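Local coordinates for denovo NTF2 (Synthetic construct, PDB 6W40), which adopts a computer-designed NTF2-like fold, made in an effort to produce diverse pocket structures, and probably serves as a scaffold for ligand-binding pockets, at residues A[22-27]-A[67-72]; A[28-33]-A[110-115]; A[33-38]-A[52-57]; A[78-83]-A[104-109]. All coordinates share one frame; numbering follows the deposited sequence.

Contact 1: residues A[22-27]-A[67-72]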
# COMPACT_ATOMS: atom_id res chain seq x y z
N GLY A 22 -3.51 1.34 -9.80
CA GLY A 22 -4.49 2.21 -9.21
C GLY A 22 -5.58 1.39 -8.57
O GLY A 22 -5.81 1.46 -7.36
N ASP A 23 -6.23 0.57 -9.39
CA ASP A 23 -7.34 -0.29 -8.96
C ASP A 23 -8.40 0.51 -8.20
O ASP A 23 -9.10 -0.03 -7.34
CB ASP A 23 -6.85 -1.47 -8.12
CG ASP A 23 -7.76 -2.68 -8.24
OD1 ASP A 23 -8.69 -2.64 -9.07
OD2 ASP A 23 -7.55 -3.66 -7.50
N TRP A 24 -8.52 1.80 -8.52
CA TRP A 24 -9.56 2.63 -7.94
C TRP A 24 -10.94 2.29 -8.49
O TRP A 24 -11.94 2.79 -7.96
CB TRP A 24 -9.24 4.10 -8.17
CG TRP A 24 -8.07 4.58 -7.37
CD1 TRP A 24 -6.75 4.42 -7.67
CD2 TRP A 24 -8.11 5.27 -6.11
NE1 TRP A 24 -5.97 4.98 -6.69
CE2 TRP A 24 -6.78 5.51 -5.72
CE3 TRP A 24 -9.15 5.72 -5.29
CZ2 TRP A 24 -6.46 6.18 -4.54
CZ3 TRP A 24 -8.83 6.38 -4.12
CH2 TRP A 24 -7.49 6.60 -3.75
N ASP A 25 -11.02 1.45 -9.53
CA ASP A 25 -12.29 0.88 -9.92
C ASP A 25 -12.82 -0.07 -8.86
O ASP A 25 -14.04 -0.24 -8.72
CB ASP A 25 -12.15 0.16 -11.26
CG ASP A 25 -11.44 1.00 -12.31
OD1 ASP A 25 -11.12 2.17 -12.02
OD2 ASP A 25 -11.19 0.48 -13.42
N ALA A 26 -11.92 -0.70 -8.10
CA ALA A 26 -12.29 -1.60 -7.01
C ALA A 26 -12.69 -0.85 -5.74
O ALA A 26 -12.91 -1.49 -4.71
CB ALA A 26 -11.13 -2.56 -6.71
N PHE A 27 -12.79 0.48 -5.80
CA PHE A 27 -13.26 1.24 -4.65
C PHE A 27 -14.70 0.91 -4.29
O PHE A 27 -15.09 1.07 -3.12
CB PHE A 27 -13.12 2.74 -4.93
CG PHE A 27 -13.51 3.62 -3.77
CD1 PHE A 27 -12.60 3.89 -2.76
CD2 PHE A 27 -14.77 4.18 -3.70
CE1 PHE A 27 -12.95 4.69 -1.69
CE2 PHE A 27 -15.13 4.98 -2.63
CZ PHE A 27 -14.22 5.24 -1.63
N VAL A 67 -5.70 10.53 -12.78
CA VAL A 67 -4.92 9.87 -11.74
C VAL A 67 -4.74 8.40 -12.08
O VAL A 67 -5.72 7.69 -12.38
CB VAL A 67 -5.59 10.05 -10.37
CG1 VAL A 67 -4.84 9.26 -9.31
CG2 VAL A 67 -5.66 11.52 -10.00
N ARG A 68 -3.50 7.94 -12.04
CA ARG A 68 -3.18 6.52 -12.10
C ARG A 68 -2.93 5.93 -10.72
O ARG A 68 -3.49 4.89 -10.37
CB ARG A 68 -1.97 6.28 -13.00
CG ARG A 68 -2.24 6.49 -14.48
CD ARG A 68 -0.99 6.20 -15.30
NE ARG A 68 -1.27 6.24 -16.74
CZ ARG A 68 -0.35 6.05 -17.68
NH1 ARG A 68 0.91 5.82 -17.34
NH2 ARG A 68 -0.69 6.11 -18.96
N ASN A 69 -2.10 6.59 -9.92
CA ASN A 69 -1.86 6.18 -8.54
C ASN A 69 -1.44 7.42 -7.75
O ASN A 69 -1.61 8.56 -8.22
CB ASN A 69 -0.81 5.06 -8.48
CG ASN A 69 -0.87 4.27 -7.18
OD1 ASN A 69 -1.87 4.32 -6.46
ND2 ASN A 69 0.20 3.55 -6.88
N ILE A 70 -0.90 7.21 -6.56
CA ILE A 70 -0.50 8.29 -5.66
C ILE A 70 0.95 8.06 -5.25
O ILE A 70 1.25 7.10 -4.53
CB ILE A 70 -1.40 8.37 -4.42
CG1 ILE A 70 -2.86 8.58 -4.84
CG2 ILE A 70 -0.95 9.49 -3.50
CD1 ILE A 70 -3.84 8.46 -3.70
N ARG A 71 1.84 8.93 -5.72
CA ARG A 71 3.24 8.89 -5.29
C ARG A 71 3.31 9.28 -3.82
O ARG A 71 3.17 10.46 -3.47
CB ARG A 71 4.08 9.83 -6.15
CG ARG A 71 5.54 9.92 -5.71
CD ARG A 71 6.23 8.57 -5.82
NE ARG A 71 6.31 8.11 -7.20
CZ ARG A 71 7.31 8.39 -8.03
NH1 ARG A 71 8.33 9.13 -7.61
NH2 ARG A 71 7.30 7.92 -9.27
N ILE A 72 3.53 8.29 -2.95
CA ILE A 72 3.38 8.47 -1.52
C ILE A 72 4.65 9.08 -0.93
O ILE A 72 5.76 8.63 -1.22
CB ILE A 72 3.05 7.13 -0.84
CG1 ILE A 72 1.68 6.64 -1.30
CG2 ILE A 72 3.11 7.27 0.67
CD1 ILE A 72 1.33 5.27 -0.79

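Contact 2: residues A[28-33]-A[110-115]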
# COMPACT_ATOMS: atom_id res chain seq x y z
N HIS A 28 -15.49 0.44 -5.25
CA HIS A 28 -16.90 0.15 -4.99
C HIS A 28 -17.06 -1.09 -4.11
O HIS A 28 -17.95 -1.13 -3.26
CB HIS A 28 -17.65 -0.04 -6.31
CG HIS A 28 -19.12 -0.26 -6.15
ND1 HIS A 28 -19.66 -1.49 -5.86
CD2 HIS A 28 -20.17 0.60 -6.26
CE1 HIS A 28 -20.98 -1.39 -5.79
NE2 HIS A 28 -21.31 -0.13 -6.03
N GLU A 29 -16.20 -2.09 -4.30
CA GLU A 29 -16.33 -3.33 -3.55
C GLU A 29 -15.83 -3.21 -2.12
O GLU A 29 -16.15 -4.07 -1.29
CB GLU A 29 -15.59 -4.46 -4.27
CG GLU A 29 -14.07 -4.35 -4.21
CD GLU A 29 -13.38 -5.34 -5.13
OE1 GLU A 29 -14.01 -5.79 -6.11
OE2 GLU A 29 -12.20 -5.68 -4.87
N MET A 30 -15.05 -2.18 -1.81
CA MET A 30 -14.52 -1.98 -0.47
C MET A 30 -15.19 -0.82 0.27
O MET A 30 -14.88 -0.59 1.44
CB MET A 30 -13.01 -1.73 -0.52
CG MET A 30 -12.22 -2.85 -1.18
SD MET A 30 -10.52 -2.33 -1.47
CE MET A 30 -10.80 -0.80 -2.34
N ALA A 31 -16.09 -0.10 -0.38
CA ALA A 31 -16.75 1.05 0.23
C ALA A 31 -17.95 0.60 1.04
O ALA A 31 -18.76 -0.22 0.58
CB ALA A 31 -17.17 2.06 -0.83
N ASP A 32 -18.07 1.13 2.26
CA ASP A 32 -19.26 0.92 3.06
C ASP A 32 -20.47 1.49 2.32
O ASP A 32 -20.36 2.51 1.63
CB ASP A 32 -19.10 1.59 4.43
CG ASP A 32 -20.29 1.36 5.35
OD1 ASP A 32 -21.37 1.94 5.10
OD2 ASP A 32 -20.15 0.60 6.33
N PRO A 33 -21.64 0.85 2.43
CA PRO A 33 -22.85 1.41 1.80
C PRO A 33 -23.13 2.85 2.19
O PRO A 33 -23.71 3.60 1.39
CB PRO A 33 -23.95 0.46 2.28
CG PRO A 33 -23.25 -0.84 2.53
CD PRO A 33 -21.88 -0.48 3.03
N GLY A 110 -14.03 -3.67 8.08
CA GLY A 110 -13.49 -4.11 6.81
C GLY A 110 -13.91 -3.32 5.60
O GLY A 110 -13.51 -3.67 4.48
N LYS A 111 -14.71 -2.27 5.76
CA LYS A 111 -15.17 -1.45 4.65
C LYS A 111 -14.75 -0.01 4.87
O LYS A 111 -14.63 0.46 6.01
CB LYS A 111 -16.69 -1.54 4.48
CG LYS A 111 -17.17 -2.87 3.93
CD LYS A 111 -16.87 -2.99 2.44
CE LYS A 111 -17.09 -4.40 1.93
NZ LYS A 111 -16.05 -5.34 2.44
N ILE A 112 -14.51 0.69 3.77
CA ILE A 112 -14.13 2.10 3.83
C ILE A 112 -15.38 2.91 4.19
O ILE A 112 -16.33 2.98 3.41
CB ILE A 112 -13.52 2.58 2.51
CG1 ILE A 112 -12.28 1.75 2.16
CG2 ILE A 112 -13.16 4.05 2.60
CD1 ILE A 112 -11.64 2.14 0.84
N LYS A 113 -15.37 3.50 5.38
CA LYS A 113 -16.52 4.26 5.87
C LYS A 113 -16.41 5.75 5.56
O LYS A 113 -17.43 6.42 5.41
CB LYS A 113 -16.68 4.06 7.38
CG LYS A 113 -17.85 4.81 8.00
CD LYS A 113 -19.18 4.42 7.35
CE LYS A 113 -20.31 5.32 7.83
NZ LYS A 113 -20.12 6.74 7.43
N LYS A 114 -15.19 6.29 5.46
CA LYS A 114 -15.03 7.71 5.19
C LYS A 114 -13.73 7.95 4.42
O LYS A 114 -12.70 7.35 4.73
CB LYS A 114 -15.02 8.52 6.49
CG LYS A 114 -15.00 10.03 6.28
CD LYS A 114 -15.06 10.76 7.60
CE LYS A 114 -15.12 12.26 7.39
NZ LYS A 114 -15.18 13.00 8.68
N VAL A 115 -13.81 8.82 3.42
CA VAL A 115 -12.65 9.26 2.65
C VAL A 115 -12.62 10.78 2.66
O VAL A 115 -13.64 11.42 2.41
CB VAL A 115 -12.67 8.74 1.20
CG1 VAL A 115 -11.47 9.26 0.43
CG2 VAL A 115 -12.72 7.23 1.17

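Contact 3: residues A[33-38]-A[52-57]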
# COMPACT_ATOMS: atom_id res chain seq x y z
N PRO A 33 -21.64 0.85 2.43
CA PRO A 33 -22.85 1.41 1.80
C PRO A 33 -23.13 2.85 2.19
O PRO A 33 -23.71 3.60 1.39
CB PRO A 33 -23.95 0.46 2.28
CG PRO A 33 -23.25 -0.84 2.53
CD PRO A 33 -21.88 -0.48 3.03
N ASP A 34 -22.74 3.25 3.39
CA ASP A 34 -22.92 4.62 3.88
C ASP A 34 -21.59 5.35 3.97
O ASP A 34 -21.34 6.11 4.91
CB ASP A 34 -23.62 4.61 5.24
CG ASP A 34 -24.98 3.95 5.19
OD1 ASP A 34 -25.73 4.19 4.22
OD2 ASP A 34 -25.31 3.19 6.13
N VAL A 35 -20.71 5.14 2.98
CA VAL A 35 -19.41 5.78 2.98
C VAL A 35 -19.58 7.29 2.80
O VAL A 35 -20.44 7.75 2.04
CB VAL A 35 -18.51 5.18 1.88
CG1 VAL A 35 -19.17 5.33 0.51
CG2 VAL A 35 -17.13 5.82 1.90
N LYS A 36 -18.78 8.06 3.53
CA LYS A 36 -18.76 9.51 3.40
C LYS A 36 -17.53 9.95 2.62
O LYS A 36 -16.47 9.32 2.69
CB LYS A 36 -18.77 10.19 4.77
CG LYS A 36 -20.12 10.21 5.45
CD LYS A 36 -20.09 11.07 6.69
CE LYS A 36 -21.49 11.28 7.24
NZ LYS A 36 -22.38 11.90 6.22
N PHE A 37 -17.67 11.04 1.88
CA PHE A 37 -16.61 11.56 1.02
C PHE A 37 -16.66 13.08 1.06
O PHE A 37 -17.70 13.67 0.73
CB PHE A 37 -16.78 11.05 -0.41
CG PHE A 37 -15.62 11.38 -1.31
CD1 PHE A 37 -14.34 11.49 -0.81
CD2 PHE A 37 -15.83 11.58 -2.67
CE1 PHE A 37 -13.28 11.79 -1.64
CE2 PHE A 37 -14.77 11.88 -3.51
CZ PHE A 37 -13.50 11.99 -2.99
N GLN A 38 -15.56 13.70 1.45
CA GLN A 38 -15.44 15.15 1.40
C GLN A 38 -14.16 15.54 0.69
O GLN A 38 -13.08 15.03 1.03
CB GLN A 38 -15.50 15.78 2.80
CG GLN A 38 -14.64 15.10 3.86
CD GLN A 38 -14.70 15.82 5.19
OE1 GLN A 38 -14.82 15.20 6.24
NE2 GLN A 38 -14.61 17.15 5.14
N GLU A 52 -23.00 5.03 -3.99
CA GLU A 52 -23.13 5.42 -5.39
C GLU A 52 -22.79 6.89 -5.60
O GLU A 52 -22.16 7.24 -6.61
CB GLU A 52 -24.55 5.12 -5.89
CG GLU A 52 -24.95 3.66 -5.76
CD GLU A 52 -24.03 2.73 -6.52
OE1 GLU A 52 -23.45 3.15 -7.55
OE2 GLU A 52 -23.88 1.56 -6.10
N GLU A 53 -23.20 7.77 -4.68
CA GLU A 53 -22.83 9.18 -4.79
C GLU A 53 -21.33 9.37 -4.66
O GLU A 53 -20.74 10.21 -5.35
CB GLU A 53 -23.56 9.99 -3.72
CG GLU A 53 -25.01 10.31 -4.04
CD GLU A 53 -25.16 11.59 -4.85
OE1 GLU A 53 -24.41 11.77 -5.83
OE2 GLU A 53 -26.03 12.42 -4.49
N VAL A 54 -20.69 8.59 -3.78
CA VAL A 54 -19.26 8.76 -3.55
C VAL A 54 -18.45 8.26 -4.74
O VAL A 54 -17.53 8.94 -5.21
CB VAL A 54 -18.85 8.04 -2.25
CG1 VAL A 54 -17.34 7.93 -2.15
CG2 VAL A 54 -19.41 8.77 -1.04
N VAL A 55 -18.79 7.08 -5.25
CA VAL A 55 -18.03 6.50 -6.36
C VAL A 55 -18.10 7.39 -7.59
O VAL A 55 -17.09 7.64 -8.25
CB VAL A 55 -18.53 5.07 -6.65
CG1 VAL A 55 -17.99 4.58 -7.99
CG2 VAL A 55 -18.10 4.12 -5.54
N GLU A 56 -19.29 7.91 -7.90
CA GLU A 56 -19.43 8.79 -9.05
C GLU A 56 -18.61 10.06 -8.87
O GLU A 56 -17.98 10.54 -9.82
CB GLU A 56 -20.90 9.12 -9.29
CG GLU A 56 -21.13 10.25 -10.28
CD GLU A 56 -22.60 10.51 -10.54
OE1 GLU A 56 -23.15 9.95 -11.51
OE2 GLU A 56 -23.21 11.28 -9.76
N GLU A 57 -18.60 10.62 -7.66
CA GLU A 57 -17.84 11.84 -7.42
C GLU A 57 -16.34 11.58 -7.44
O GLU A 57 -15.57 12.34 -8.03
CB GLU A 57 -18.26 12.48 -6.10
CG GLU A 57 -17.60 13.82 -5.82
CD GLU A 57 -18.01 14.88 -6.82
OE1 GLU A 57 -19.16 14.84 -7.30
OE2 GLU A 57 -17.18 15.76 -7.13

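Contact 4: residues A[78-83]-A[104-109]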
# COMPACT_ATOMS: atom_id res chain seq x y z
N ILE A 78 -3.20 5.06 12.22
CA ILE A 78 -3.67 5.43 13.55
C ILE A 78 -4.95 4.68 13.85
O ILE A 78 -6.05 5.21 13.64
CB ILE A 78 -3.87 6.95 13.66
CG1 ILE A 78 -2.69 7.70 13.04
CG2 ILE A 78 -4.05 7.35 15.12
CD1 ILE A 78 -2.90 9.19 12.93
N GLY A 79 -4.83 3.45 14.33
CA GLY A 79 -5.99 2.64 14.63
C GLY A 79 -6.76 2.24 13.38
O GLY A 79 -6.33 1.35 12.64
N ASP A 80 -7.89 2.90 13.14
CA ASP A 80 -8.74 2.61 11.99
C ASP A 80 -8.66 3.69 10.92
O ASP A 80 -9.51 3.74 10.03
CB ASP A 80 -10.19 2.43 12.45
CG ASP A 80 -10.77 3.69 13.06
OD1 ASP A 80 -9.99 4.55 13.53
OD2 ASP A 80 -12.02 3.83 13.08
N LYS A 81 -7.64 4.55 10.98
CA LYS A 81 -7.51 5.68 10.09
C LYS A 81 -6.21 5.58 9.31
O LYS A 81 -5.15 5.36 9.90
CB LYS A 81 -7.56 7.01 10.86
CG LYS A 81 -7.31 8.24 10.01
CD LYS A 81 -7.19 9.49 10.87
CE LYS A 81 -8.45 9.72 11.70
NZ LYS A 81 -8.32 10.89 12.60
N LEU A 82 -6.29 5.75 8.00
CA LEU A 82 -5.13 5.87 7.14
C LEU A 82 -4.91 7.33 6.79
O LEU A 82 -5.85 8.02 6.38
CB LEU A 82 -5.30 5.05 5.86
CG LEU A 82 -4.32 5.41 4.74
CD1 LEU A 82 -2.94 4.83 5.01
CD2 LEU A 82 -4.85 4.99 3.38
N VAL A 83 -3.68 7.81 6.96
CA VAL A 83 -3.32 9.18 6.61
C VAL A 83 -2.17 9.12 5.62
O VAL A 83 -1.10 8.58 5.92
CB VAL A 83 -2.93 10.01 7.85
CG1 VAL A 83 -2.59 11.43 7.44
CG2 VAL A 83 -4.06 10.00 8.87
N ILE A 104 -7.27 10.81 3.71
CA ILE A 104 -7.60 10.22 5.00
C ILE A 104 -8.69 9.19 4.76
O ILE A 104 -9.78 9.52 4.28
CB ILE A 104 -8.05 11.27 6.02
CG1 ILE A 104 -6.90 12.24 6.30
CG2 ILE A 104 -8.52 10.61 7.31
CD1 ILE A 104 -7.32 13.50 7.00
N VAL A 105 -8.40 7.93 5.09
CA VAL A 105 -9.31 6.81 4.86
C VAL A 105 -9.63 6.17 6.20
O VAL A 105 -8.71 5.76 6.93
CB VAL A 105 -8.71 5.78 3.89
CG1 VAL A 105 -9.64 4.59 3.75
CG2 VAL A 105 -8.43 6.42 2.54
N ILE A 106 -10.91 6.10 6.53
CA ILE A 106 -11.38 5.49 7.77
C ILE A 106 -12.00 4.14 7.42
O ILE A 106 -12.91 4.07 6.58
CB ILE A 106 -12.39 6.38 8.50
CG1 ILE A 106 -11.75 7.73 8.83
CG2 ILE A 106 -12.90 5.70 9.75
CD1 ILE A 106 -12.67 8.68 9.57
N VAL A 107 -11.51 3.08 8.05
CA VAL A 107 -11.95 1.72 7.78
C VAL A 107 -12.76 1.24 8.98
O VAL A 107 -12.26 1.24 10.11
CB VAL A 107 -10.77 0.78 7.50
CG1 VAL A 107 -11.26 -0.64 7.30
CG2 VAL A 107 -10.00 1.27 6.28
N VAL A 108 -14.01 0.84 8.73
CA VAL A 108 -14.91 0.34 9.76
C VAL A 108 -15.46 -1.00 9.29
O VAL A 108 -16.10 -1.07 8.24
CB VAL A 108 -16.05 1.32 10.06
CG1 VAL A 108 -17.03 0.70 11.05
CG2 VAL A 108 -15.50 2.63 10.60
N ASP A 109 -15.21 -2.05 10.08
CA ASP A 109 -15.72 -3.40 9.80
C ASP A 109 -15.31 -3.87 8.40
O ASP A 109 -16.12 -4.39 7.63
CB ASP A 109 -17.24 -3.46 9.99
CG ASP A 109 -17.77 -4.88 10.01
OD1 ASP A 109 -18.44 -5.28 9.03
OD2 ASP A 109 -17.51 -5.60 10.99

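Contact 1: residues A[22-27]-A[67-72]
A classic beta bulge at the start of strand 67-72, where Arg68 and Asn69 both face Glu89, receives Gly22 and Trp24 from the loop between helix 2-18 and helix 27-30. Gly22 sits against the bulge with its CA 3.1 Å from Arg68 O. Having no side chain, Gly22 lets the two backbones come this near; a beta carbon on Gly22 would lie 2.3 Å from Arg68 O.

Trp24 is the loop's one side chain in contact with the strand segment. With CG anti to the carbonyl carbon (chi1 -70°), its indole crosses Ile70 at about a right angle, and CZ2 lies 3.6 Å from Ile70 CD1, which approaches the ring obliquely. Next to it on the indole, Asn69 OD1 stands at the edge, near the ring plane, but at 4.2 Å from Trp24 NE1 it is too far for a hydrogen bond. Asn69 turns its ND2 to Leu18 O instead, a weak bond to the end of helix 2-18. Leu62 of helix 51-65 also touches the indole. A wide, flat side chain suits this place, since it spans from strand to helix. The arrangement is that of an NTF2-like fold, whose bulged, curved sheet wraps against its helices.

Contact 2: residues A[28-33]-A[110-115]
Met30 and Asp32 grip Ile112 through a pair of backbone hydrogen bonds on either side of Ala31, forming a short parallel bridge between strand 31-32 and strand 111-119. Ile112 N donates to Met30 O at 2.7 Å in a nearly straight bond, with the donor almost on the line of the C=O. Asp32 N returns the link to Ile112 O at 2.8 Å, but here the donor stands 38° out of the carbonyl plane. Both polar backbone atoms, the N and O of Ile112, are thus satisfied, while its side chain shares a face of the sheet with Ala31, whose small methyl suits the close pairing.

Met30 O takes a second, weaker contact from Lys111 CA at 3.3 Å. The Lys111 chain is bent at chi2; its CD lies over the Met30 carbonyl, 3.3 Å from Met30 O, and CE goes on to the preceding peptide, 3.4 Å from Glu29 O, so its aliphatic part does this work.

Asp32 and Lys113 meet through carbon, CG to CD at 3.8 Å. Asp32 OD1 and Lys113 NZ lie 5.5 Å apart, too far for a salt bridge. Both bind Asp34 instead: OD1 accepts from its N and NZ donates to its O. The first of these closes an Asx turn, a motif well suited to aspartate where a chain leaves a strand and turns a corner.

Contact 3: residues A[33-38]-A[52-57]
Val35 and Phe37 reach Val54 through different first torsions. Val35 holds CG1 between its backbone N and carbonyl carbon (chi1 58°), which turns this methyl to the helix, and Phe37 sets CG anti to the backbone N (chi1 -172°), which places CG within reach of Val54 CG1. Between them stands Val54, whose two methyls divide the work.

CG2 of Val54 fits between the two strand residues: it lies 3.8 Å from Val35 CG1, 3.4 Å from Val35 O and 3.5 Å from Phe37 CB. CG1 meets the same Phe37 stem nearer the ring, 3.6 Å from Phe37 CB and 3.9 Å from Phe37 CG, so the phenyl group is met obliquely near its root. Beta-branched valine suits this position, since one short side chain presents two methyls to two neighbours. Farther out, Phe37 CE2 comes within 4.1 Å of Glu57 CG. Only the aliphatic part of that glutamate takes part; its carboxylate leads away to a long, weak ion pair with Arg48, which is consistent with a residue at the border between core and solvent.

No hydrogen bond crosses the contact, which rests on van der Waals packing, mostly of apolar side chains. The axes of strand 35-38 and helix 52-57 approach to 8.1 Å at an angle of 37°. Strand 35-41 lies between strand 44-49 and strand 111-119 in the sheet. Phe37 continues onto Val115 and Ile117 of the latter and onto Leu58 and Leu61 of helix 51-65, while Val54 also touches Phe27, at the start of helix 27-30.

Contact 4: residues A[78-83]-A[104-109]
Asp80, Lys81, Leu82 and Val83 run antiparallel to Val107, Ile106, Val105 and Ile104, in the beta hairpin formed by strands 81-90 and 100-108. The axes of strands 81-83 and 104-108 come within 4.5 Å at an angle of 163°. Leu82 and Val105 form the hydrogen-bonded pair: Leu82 N donates to Val105 O at 2.6 Å, and Val105 N returns to Leu82 O at 2.9 Å. The non-hydrogen-bonded pairs Lys81-Ile106 and Val83-Ile104 flank it, and Val107 N adds a further bond to Asp80 O, at 2.9 Å. Asp80 belongs to the type II' turn from Ile78 to Lys81 that leads in from strand 74-78. Gly79 occupies its second position with a phi of 67°, a backbone shape that residues with a side chain seldom take.

Leu82 and Val105 point side by side to the buried face, with CD2 3.9 Å from CG2; there Leu82 also packs on Ile14 and Leu18 of helix 2-18. Branched apolar residues suit an extended chain beneath a helix. On the other, more open face, Lys81 contributes its aliphatic stem, CG lying 3.8 Å from Ile104 CG2 across the diagonal, with CD close behind; a lysine suits this partly exposed place because its methylenes can pack while its end is charged. Asp80 lies alongside Ile106, its OD2 3.9 Å from the CG2 methyl. Leu82 O, besides accepting from Val105 N, meets the CA of Ile104 at 3.1 Å in a CA-H...O contact.

All four contacts reach the same curved sheet, but they hold it differently. Contacts 1 and 3 are buried and lack hydrogen bonds between their segments; packing is chiefly apolar in contact 3, mixed with backbone and amide oxygens in contact 1, and each sets a helix or loop against a strand. Contacts 2 and 4 join strand to strand through backbone hydrogen bonds and are only partly buried, with charged residues on their outer sides. Strand 111-119 of contact 2 lies between the strands of contacts 3 and 4, bonding to Lys36 on one side and Ile106 on the other. Phe27 ties contact 1 to contacts 2 and 3, packing on Ile112, Val115, Val54 and Val55.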